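Local coordinates for protein ectoine dioxygenase (Sphingopyxis alaskensis, PDB 4MHR) that catalyses the iron(II)- and 2-oxoglutarate-dependent hydroxylation of L-ectoine to 5-hydroxyectoine, a compatible solute that protects cells against osmotic stress, at residues P14-A19 and W158-G163; R24-P29 and L246-L251. All coordinates share one frame; numbering follows the deposited sequence.

Overall arrangement
From the N terminus the chain runs first through 14-19, then through strand 23-25 and the loop that follows it. Contact 1 joins 14-19 to 158-163, at the end of helix 154-162, with 138 residues between them. Contact 2 closes a longer loop, from 24-29 to the end of strand 244-248 and the turn after it. Their segments alternate along the chain, so the two loops cross. The N-terminal arm is thus tied at two places to the cupin fold, once to a helix and once to the seven-stranded sheet. The centres of contact 1 and contact 2 lie about 15 Å apart. They touch where P14 packs on R24 and W158 on C249.

Contact 1: P14-A19 and W158-G163; sequences PSRQRA and WHVEDG
R16 and E161 both set CG anti to their own carbonyl carbon, with chi1 at -44° in R16 and -50° in E161. Beyond CG both chains are extended, and they cross at about a right angle. The R16 guanidinium thereby meets the E161 carboxylate end-on, and a salt bridge forms. NH1 and NH2 both donate to one oxygen, OE2. R16 NH1 lies 2.9 Å from E161 OE2. R16 NH2 is 3.1 Å from E161 OE2, and its bond is the less straight of the two. OE2 lies in the guanidinium plane. Both nitrogens come on the anti side of OE2, somewhat out of the carboxylate plane. The two flat groups stand nearly perpendicular, 85° apart.

V160 supplies the apolar part. Its CG1 sits over one face of the guanidinium, toward the rim, and V160 CG1 is 3.8 Å from R16 NE. The other branch, V160 CG2, packs against S15 CB at 3.9 Å. V160 thus touches both R16 and S15, one with each branch. The OG of S15 is engaged elsewhere, with E156 and the backbone N of C199.

R16 NH2 has a second carboxylate, E156, five residues before E161 on the same helix. Two acidic side chains thus share one arginine. A leucine in place of R16 would probably leave E156 and E161 without their shared positive charge and strip the polar grip from the arm.

Helix 154-162 opens with the iron ligand D154, two residues after the iron ligand H152. It also carries W158, which is important for ectoine stabilization and lies on Q135 of strand 131-141. Strand 195-197 also borders the contact: its Y196 touches S15 of the arm and H159 of the helix.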
# COMPACT_ATOMS: atom_id res chain seq x y z
N PRO A 14 -15.43 -14.46 -2.13
CA PRO A 14 -15.73 -14.98 -0.75
C PRO A 14 -14.53 -15.48 -0.02
O PRO A 14 -13.72 -16.16 -0.62
CB PRO A 14 -16.69 -16.14 -1.02
CG PRO A 14 -16.43 -16.55 -2.42
CD PRO A 14 -15.95 -15.33 -3.18
N SER A 15 -14.36 -15.12 1.23
CA SER A 15 -13.25 -15.62 1.99
C SER A 15 -13.69 -15.74 3.44
O SER A 15 -14.70 -15.14 3.84
CB SER A 15 -12.04 -14.66 1.89
OG SER A 15 -10.90 -15.13 2.61
N ARG A 16 -12.89 -16.48 4.22
CA ARG A 16 -13.19 -16.73 5.65
C ARG A 16 -14.55 -17.39 5.90
O ARG A 16 -15.12 -17.20 6.96
CB ARG A 16 -13.05 -15.46 6.49
CG ARG A 16 -11.81 -14.67 6.13
CD ARG A 16 -11.53 -13.63 7.13
NE ARG A 16 -10.59 -12.63 6.62
CZ ARG A 16 -10.35 -11.49 7.23
NH1 ARG A 16 -10.92 -11.19 8.38
NH2 ARG A 16 -9.50 -10.62 6.71
N GLN A 17 -15.05 -18.17 4.95
CA GLN A 17 -16.35 -18.83 5.07
C GLN A 17 -16.11 -20.32 5.33
O GLN A 17 -16.60 -20.85 6.30
CB GLN A 17 -17.24 -18.56 3.84
CG GLN A 17 -17.79 -17.13 3.78
CD GLN A 17 -18.42 -16.78 2.44
OE1 GLN A 17 -18.74 -17.67 1.65
NE2 GLN A 17 -18.59 -15.48 2.16
N ARG A 18 -15.30 -20.96 4.50
CA ARG A 18 -14.94 -22.37 4.71
C ARG A 18 -13.79 -22.56 5.70
O ARG A 18 -13.09 -21.61 6.13
CB ARG A 18 -14.55 -23.04 3.39
CG ARG A 18 -15.55 -22.93 2.26
CD ARG A 18 -16.96 -23.32 2.67
NE ARG A 18 -17.80 -23.71 1.52
CZ ARG A 18 -19.13 -23.85 1.53
NH1 ARG A 18 -19.84 -23.62 2.63
NH2 ARG A 18 -19.75 -24.21 0.42
N ALA A 19 -13.61 -23.84 6.04
CA ALA A 19 -12.49 -24.27 6.86
C ALA A 19 -11.34 -24.68 5.96
O ALA A 19 -10.23 -24.79 6.44
CB ALA A 19 -12.89 -25.41 7.80
N TRP A 158 -9.49 -5.72 2.92
CA TRP A 158 -10.34 -4.62 2.48
C TRP A 158 -11.73 -5.12 2.03
O TRP A 158 -12.74 -4.50 2.30
CB TRP A 158 -9.65 -3.76 1.41
CG TRP A 158 -8.42 -3.09 1.92
CD1 TRP A 158 -8.10 -2.86 3.26
CD2 TRP A 158 -7.31 -2.60 1.16
NE1 TRP A 158 -6.89 -2.25 3.36
CE2 TRP A 158 -6.37 -2.06 2.10
CE3 TRP A 158 -6.99 -2.60 -0.21
CZ2 TRP A 158 -5.15 -1.49 1.70
CZ3 TRP A 158 -5.77 -2.07 -0.63
CH2 TRP A 158 -4.84 -1.52 0.33
N HIS A 159 -11.77 -6.25 1.39
CA HIS A 159 -13.00 -6.80 0.92
C HIS A 159 -13.83 -7.37 2.11
O HIS A 159 -14.96 -6.93 2.36
CB HIS A 159 -12.67 -7.90 -0.06
CG HIS A 159 -13.87 -8.59 -0.61
ND1 HIS A 159 -14.73 -8.00 -1.52
CD2 HIS A 159 -14.39 -9.82 -0.36
CE1 HIS A 159 -15.69 -8.85 -1.83
NE2 HIS A 159 -15.49 -9.97 -1.14
N VAL A 160 -13.23 -8.32 2.84
CA VAL A 160 -13.94 -9.03 3.93
C VAL A 160 -14.31 -8.07 5.04
O VAL A 160 -15.47 -8.08 5.50
CB VAL A 160 -13.13 -10.20 4.51
CG1 VAL A 160 -13.82 -10.75 5.80
CG2 VAL A 160 -13.03 -11.29 3.49
N GLU A 161 -13.38 -7.21 5.44
CA GLU A 161 -13.63 -6.30 6.55
C GLU A 161 -14.14 -4.91 6.22
O GLU A 161 -14.84 -4.32 7.02
CB GLU A 161 -12.41 -6.22 7.48
CG GLU A 161 -11.88 -7.59 7.90
CD GLU A 161 -10.73 -7.54 8.91
OE1 GLU A 161 -10.62 -6.55 9.62
OE2 GLU A 161 -9.94 -8.50 8.99
N ASP A 162 -13.82 -4.34 5.06
CA ASP A 162 -14.21 -2.98 4.81
C ASP A 162 -15.32 -2.88 3.75
O ASP A 162 -15.89 -1.79 3.54
CB ASP A 162 -13.04 -2.08 4.38
CG ASP A 162 -11.94 -2.03 5.36
OD1 ASP A 162 -12.24 -1.92 6.58
OD2 ASP A 162 -10.72 -2.07 4.92
N GLY A 163 -15.62 -3.98 3.10
CA GLY A 163 -16.63 -4.04 2.01
C GLY A 163 -16.16 -3.58 0.65
O GLY A 163 -17.00 -3.22 -0.20

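Contact 2: R24-P29 and L246-L251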
# COMPACT_ATOMS: atom_id res chain seq x y z
N ARG A 24 -8.65 -18.87 -6.03
CA ARG A 24 -9.69 -18.49 -7.00
C ARG A 24 -9.16 -17.48 -7.99
O ARG A 24 -8.15 -16.83 -7.73
CB ARG A 24 -10.85 -17.88 -6.25
CG ARG A 24 -11.58 -18.93 -5.41
CD ARG A 24 -12.55 -18.33 -4.45
NE ARG A 24 -13.67 -17.77 -5.18
CZ ARG A 24 -14.93 -18.23 -5.16
NH1 ARG A 24 -15.28 -19.24 -4.38
NH2 ARG A 24 -15.85 -17.61 -5.88
N PRO A 25 -9.80 -17.38 -9.15
CA PRO A 25 -9.32 -16.45 -10.14
C PRO A 25 -9.65 -14.96 -9.81
O PRO A 25 -10.66 -14.62 -9.14
CB PRO A 25 -10.05 -16.88 -11.39
CG PRO A 25 -11.32 -17.47 -10.90
CD PRO A 25 -10.94 -18.18 -9.65
N ARG A 26 -8.74 -14.09 -10.24
CA ARG A 26 -8.99 -12.67 -10.28
C ARG A 26 -10.02 -12.53 -11.39
O ARG A 26 -9.93 -13.08 -12.53
CB ARG A 26 -7.70 -11.89 -10.58
CG ARG A 26 -7.93 -10.38 -10.77
CD ARG A 26 -6.62 -9.65 -10.93
NE ARG A 26 -6.79 -8.22 -10.81
CZ ARG A 26 -6.17 -7.40 -9.95
NH1 ARG A 26 -5.30 -7.83 -9.02
NH2 ARG A 26 -6.41 -6.09 -10.03
N LEU A 27 -10.99 -11.73 -11.08
CA LEU A 27 -12.05 -11.43 -12.06
C LEU A 27 -12.10 -9.94 -12.48
O LEU A 27 -13.05 -9.51 -13.08
CB LEU A 27 -13.35 -11.82 -11.44
CG LEU A 27 -13.42 -13.31 -11.07
CD1 LEU A 27 -14.74 -13.54 -10.31
CD2 LEU A 27 -13.36 -14.20 -12.31
N ASP A 28 -11.08 -9.18 -12.12
CA ASP A 28 -10.97 -7.74 -12.44
C ASP A 28 -9.71 -7.50 -13.27
O ASP A 28 -8.75 -8.22 -13.12
CB ASP A 28 -10.79 -6.95 -11.13
CG ASP A 28 -12.08 -6.85 -10.34
OD1 ASP A 28 -13.02 -6.19 -10.86
OD2 ASP A 28 -12.13 -7.42 -9.22
N PRO A 29 -9.68 -6.46 -14.12
CA PRO A 29 -8.40 -6.09 -14.68
C PRO A 29 -7.32 -5.73 -13.61
O PRO A 29 -7.65 -5.44 -12.45
CB PRO A 29 -8.71 -4.86 -15.53
CG PRO A 29 -10.14 -4.88 -15.75
CD PRO A 29 -10.75 -5.55 -14.52
N LEU A 246 5.00 0.80 -6.05
CA LEU A 246 3.53 0.82 -6.27
C LEU A 246 3.08 -0.64 -6.38
O LEU A 246 3.70 -1.44 -7.12
CB LEU A 246 3.16 1.43 -7.58
CG LEU A 246 3.12 2.90 -7.80
CD1 LEU A 246 4.54 3.40 -7.94
CD2 LEU A 246 2.31 3.19 -9.03
N PHE A 247 2.02 -1.00 -5.69
CA PHE A 247 1.55 -2.39 -5.79
C PHE A 247 0.04 -2.55 -5.76
O PHE A 247 -0.69 -1.79 -5.08
CB PHE A 247 2.30 -3.31 -4.85
CG PHE A 247 2.22 -2.99 -3.40
CD1 PHE A 247 3.06 -2.07 -2.83
CD2 PHE A 247 1.31 -3.68 -2.56
CE1 PHE A 247 3.00 -1.77 -1.47
CE2 PHE A 247 1.25 -3.42 -1.17
CZ PHE A 247 2.11 -2.48 -0.61
N ASP A 248 -0.43 -3.50 -6.58
CA ASP A 248 -1.83 -3.86 -6.69
C ASP A 248 -2.36 -4.31 -5.33
O ASP A 248 -1.66 -4.98 -4.54
CB ASP A 248 -1.99 -4.98 -7.69
CG ASP A 248 -3.43 -5.43 -7.83
OD1 ASP A 248 -4.23 -4.74 -8.52
OD2 ASP A 248 -3.75 -6.49 -7.24
N CYS A 249 -3.60 -3.94 -5.08
CA CYS A 249 -4.27 -4.30 -3.85
C CYS A 249 -4.24 -5.77 -3.44
O CYS A 249 -4.20 -6.07 -2.25
CB CYS A 249 -5.74 -3.85 -3.89
SG CYS A 249 -6.75 -4.66 -5.13
N ASN A 250 -4.17 -6.68 -4.41
CA ASN A 250 -4.20 -8.08 -4.13
C ASN A 250 -2.83 -8.79 -4.20
O ASN A 250 -2.77 -10.01 -4.21
CB ASN A 250 -5.20 -8.76 -5.05
CG ASN A 250 -5.45 -10.23 -4.64
OD1 ASN A 250 -5.76 -10.55 -3.49
ND2 ASN A 250 -5.31 -11.10 -5.59
N LEU A 251 -1.75 -8.04 -4.32
CA LEU A 251 -0.45 -8.66 -4.37
C LEU A 251 -0.01 -9.20 -2.98
O LEU A 251 -0.13 -8.53 -1.93
CB LEU A 251 0.60 -7.66 -4.83
CG LEU A 251 2.02 -8.21 -5.12
CD1 LEU A 251 1.97 -9.19 -6.28
CD2 LEU A 251 2.96 -7.06 -5.33
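R26 and D248 join the N-terminal arm to the cupin fold of this PhyH-family enzyme, where strand 244-248 runs into a type I turn, D248 to L251. R26 starts with CB directed toward that turn. Its CG is anti to the backbone N (chi1 175°), and the chain stays extended through CD to NE. This carries the guanidinium to D248.

NE turns back to its own segment. R26 NE donates to D28 O at 3.0 Å, from above the carbonyl plane. A second, weak bond runs from R26 NE to P29 O. R26 NH2 also binds P29 O, at 2.8 Å. The loop 26-29 thus wraps round the base of the guanidinium and limits its rotation.

The far end meets D248, which comes from the opposite direction. This is a two-point salt bridge, one nitrogen to each oxygen. R26 NH1 reaches D248 OD2 at 2.7 Å from above the carboxylate plane. R26 NH2 reaches D248 OD1 at 3.0 Å on the syn side, tilted from that plane. The two planes are 49° apart, so the pair is twisted rather than coplanar. NH1 also donates to the carbonyl O of H193, and it passes N250 CB.

D28 is fixed in turn by R166 and Y13. N250 OD1 bonds to S153. The side chain of N250 lies about 7 Å from that of the iron ligand D154, so the turn is near the metal site.

D248 also stabilises its own turn as an Asx turn. D248 OD2 accepts from N250 N at 2.9 Å, and this N and R26 NH1 approach OD2 from opposite faces of the carboxylate plane.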